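Local coordinates for transcriptional regulatory protein RcsB (Escherichia coli, PDB 5I4C), which binds regulatory DNA as the response regulator of the Rcs phosphorelay, controlling genes for capsule synthesis, biofilm formation and cell division, and contributes its receiver domain here, at residues N5-D10 with G33-S38. Numbering follows the deposited sequence.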
ATOM      1  N   ASN A   5       6.634  17.213 -12.916  1.00 33.54           N
ATOM      2  CA  ASN A   5       7.145  17.010 -11.574  1.00 32.80           C
ATOM      3  C   ASN A   5       5.967  16.855 -10.680  1.00 29.71           C
ATOM      4  O   ASN A   5       5.034  17.715 -10.716  1.00 28.48           O
ATOM      5  CB  ASN A   5       7.962  18.176 -11.108  1.00 35.32           C
ATOM      6  CG  ASN A   5       9.262  18.290 -11.844  1.00 38.20           C
ATOM      7  OD1 ASN A   5       9.795  17.298 -12.364  1.00 37.96           O
ATOM      8  ND2 ASN A   5       9.774  19.504 -11.917  1.00 39.34           N
ATOM      9  N   VAL A   6       5.982  15.779  -9.903  1.00 27.94           N
ATOM     10  CA  VAL A   6       4.850  15.432  -9.017  1.00 25.93           C
ATOM     11  C   VAL A   6       5.316  15.258  -7.592  1.00 24.29           C
ATOM     12  O   VAL A   6       6.446  14.861  -7.329  1.00 25.59           O
ATOM     13  CB  VAL A   6       4.025  14.201  -9.554  1.00 27.22           C
ATOM     14  CG1 VAL A   6       3.749  14.279 -11.080  1.00 27.95           C
ATOM     15  CG2 VAL A   6       4.703  12.879  -9.267  1.00 29.27           C
ATOM     16  N   ILE A   7       4.437  15.596  -6.641  1.00 24.39           N
ATOM     17  CA  ILE A   7       4.642  15.316  -5.214  1.00 25.38           C
ATOM     18  C   ILE A   7       3.607  14.275  -4.860  1.00 26.08           C
ATOM     19  O   ILE A   7       2.472  14.349  -5.365  1.00 24.62           O
ATOM     20  CB  ILE A   7       4.397  16.593  -4.377  1.00 26.62           C
ATOM     21  CG1 ILE A   7       5.453  17.632  -4.690  1.00 29.66           C
ATOM     22  CG2 ILE A   7       4.340  16.288  -2.916  1.00 27.73           C
ATOM     23  CD1 ILE A   7       5.250  18.895  -3.913  1.00 31.82           C
ATOM     24  N   ILE A   8       3.963  13.339  -4.010  1.00 25.62           N
ATOM     25  CA  ILE A   8       3.024  12.325  -3.609  1.00 27.50           C
ATOM     26  C   ILE A   8       2.869  12.407  -2.105  1.00 26.61           C
ATOM     27  O   ILE A   8       3.876  12.538  -1.369  1.00 25.23           O
ATOM     28  CB  ILE A   8       3.417  10.924  -4.122  1.00 30.30           C
ATOM     29  CG1 ILE A   8       4.753  10.440  -3.589  1.00 36.91           C
ATOM     30  CG2 ILE A   8       3.588  10.921  -5.639  1.00 30.79           C
ATOM     31  CD1 ILE A   8       5.123   9.010  -4.074  1.00 40.25           C
ATOM     32  N   ALA A   9       1.627  12.352  -1.633  1.00 24.60           N
ATOM     33  CA  ALA A   9       1.384  12.520  -0.220  1.00 25.64           C
ATOM     34  C   ALA A   9       0.356  11.525   0.282  1.00 25.81           C
ATOM     35  O   ALA A   9      -0.748  11.397  -0.280  1.00 24.92           O
ATOM     36  CB  ALA A   9       0.952  13.946   0.080  1.00 27.14           C
ATOM     37  N   ASP A  10       0.778  10.735   1.266  1.00 25.79           N
ATOM     38  CA  ASP A  10      -0.083   9.709   1.888  1.00 28.36           C
ATOM     39  C   ASP A  10       0.542   9.318   3.190  1.00 27.56           C
ATOM     40  O   ASP A  10       1.771   9.239   3.271  1.00 26.35           O
ATOM     41  CB  ASP A  10      -0.211   8.475   1.023  1.00 30.02           C
ATOM     42  CG  ASP A  10      -1.412   7.572   1.465  1.00 36.72           C
ATOM     43  OD1 ASP A  10      -2.522   7.750   1.001  1.00 45.87           O
ATOM     44  OD2 ASP A  10      -1.271   6.687   2.271  1.00 39.74           O
ATOM     45  N   GLY A  33       8.900  14.938  -4.533  1.00 29.86           N
ATOM     46  CA  GLY A  33       8.714  14.902  -3.077  1.00 27.72           C
ATOM     47  C   GLY A  33       7.702  13.899  -2.650  1.00 26.66           C
ATOM     48  O   GLY A  33       6.773  13.593  -3.420  1.00 24.63           O
ATOM     49  N   GLU A  34       7.894  13.385  -1.438  1.00 25.72           N
ATOM     50  CA  GLU A  34       6.932  12.531  -0.795  1.00 28.59           C
ATOM     51  C   GLU A  34       6.702  13.035   0.628  1.00 27.27           C
ATOM     52  O   GLU A  34       7.689  13.229   1.340  1.00 27.62           O
ATOM     53  CB  GLU A  34       7.486  11.123  -0.650  1.00 32.40           C
ATOM     54  CG  GLU A  34       7.976  10.593  -1.958  1.00 37.99           C
ATOM     55  CD  GLU A  34       8.328   9.112  -1.850  1.00 41.91           C
ATOM     56  OE1 GLU A  34       8.432   8.600  -0.709  1.00 49.22           O
ATOM     57  OE2 GLU A  34       8.544   8.474  -2.886  1.00 47.59           O
ATOM     58  N   PHE A  35       5.447  13.111   1.052  1.00 24.54           N
ATOM     59  CA  PHE A  35       5.078  13.515   2.386  1.00 26.21           C
ATOM     60  C   PHE A  35       4.039  12.612   3.021  1.00 27.85           C
ATOM     61  O   PHE A  35       3.289  11.930   2.315  1.00 28.26           O
ATOM     62  CB  PHE A  35       4.506  14.945   2.250  1.00 25.80           C
ATOM     63  CG  PHE A  35       5.497  15.886   1.688  1.00 26.44           C
ATOM     64  CD1 PHE A  35       6.438  16.444   2.523  1.00 27.55           C
ATOM     65  CD2 PHE A  35       5.533  16.178   0.326  1.00 26.73           C
ATOM     66  CE1 PHE A  35       7.391  17.290   2.012  1.00 29.70           C
ATOM     67  CE2 PHE A  35       6.525  17.002  -0.204  1.00 28.27           C
ATOM     68  CZ  PHE A  35       7.439  17.580   0.664  1.00 29.63           C
ATOM     69  N   GLU A  36       4.004  12.608   4.341  1.00 27.36           N
ATOM     70  CA  GLU A  36       3.049  11.869   5.137  1.00 29.35           C
ATOM     71  C   GLU A  36       2.204  12.698   6.066  1.00 28.79           C
ATOM     72  O   GLU A  36       1.501  12.152   6.926  1.00 28.97           O
ATOM     73  CB  GLU A  36       3.835  10.819   5.947  1.00 35.37           C
ATOM     74  CG  GLU A  36       4.715  10.016   5.006  1.00 38.90           C
ATOM     75  CD  GLU A  36       5.416   8.828   5.642  1.00 48.26           C
ATOM     76  OE1 GLU A  36       6.437   8.400   5.008  1.00 50.80           O
ATOM     77  OE2 GLU A  36       4.919   8.298   6.702  1.00 51.55           O
ATOM     78  N   ASP A  37       2.304  14.020   5.962  1.00 27.92           N
ATOM     79  CA  ASP A  37       1.686  14.949   6.910  1.00 28.55           C
ATOM     80  C   ASP A  37       1.494  16.209   6.102  1.00 27.36           C
ATOM     81  O   ASP A  37       2.381  16.577   5.333  1.00 27.41           O
ATOM     82  CB  ASP A  37       2.638  15.126   8.133  1.00 32.57           C
ATOM     83  CG  ASP A  37       2.176  16.168   9.143  1.00 38.06           C
ATOM     84  OD1 ASP A  37       2.136  17.333   8.758  1.00 40.28           O
ATOM     85  OD2 ASP A  37       1.930  15.865  10.359  1.00 42.34           O
ATOM     86  N   SER A  38       0.369  16.885   6.249  1.00 25.30           N
ATOM     87  CA  SER A  38       0.157  18.047   5.411  1.00 26.23           C
ATOM     88  C   SER A  38       0.973  19.257   5.876  1.00 26.60           C
ATOM     89  O   SER A  38       1.143  20.197   5.106  1.00 25.26           O
ATOM     90  CB  SER A  38      -1.323  18.434   5.400  1.00 28.33           C
ATOM     91  OG  SER A  38      -1.834  18.769   6.672  1.00 27.90           O
TER
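Ile-8 bonds through its backbone N to Gly-33 and through its O to Phe-35, joining neighbouring parallel strands, 16° apart in direction, that open and close the first beta-alpha-beta unit of the CheY-like receiver fold. Three bonds define the pairing: Ile-8 N gives its hydrogen to Gly-33 O at 2.9 Å, Phe-35 N to Ile-8 O, and Asp-10 N to Phe-35 O at 3.0 Å. Glu-34 CA adds a CA-H...O contact of 3.1 Å to Ile-8 O, so that carbonyl receives two hydrogens from one strand.

Glu-34 runs beside Ile-8 on the face covered by helix 13-23, both side chains pointing the same way. Glu-34 CB lies 3.9 Å from Ile-8 O; Glu-34 CG packs against Ile-8 CG1 at 3.6 Å; Glu-34 CD lies near Ile-8 CD1; and Glu-34 OE2 passes that methyl before forming a salt bridge with Arg-20 of the helix. Ile-8 CG1 stands between its backbone N and carbonyl carbon (chi1 62°), which sets it against the glutamate stem.

At the strand end, Asp-10 OD1 forms a salt bridge with Lys-109 and also lies close to OD1 of Asp-56, the residue predicted to be phosphorylated and unmodified here. The opposite sheet face carries Ile-7, Ala-9 and Phe-35. There Ile-7 CG2, anti to its backbone N, meets the phenyl edge in the ring plane, 3.5 Å from Phe-35 CD2 and 3.6 Å from Phe-35 CE2.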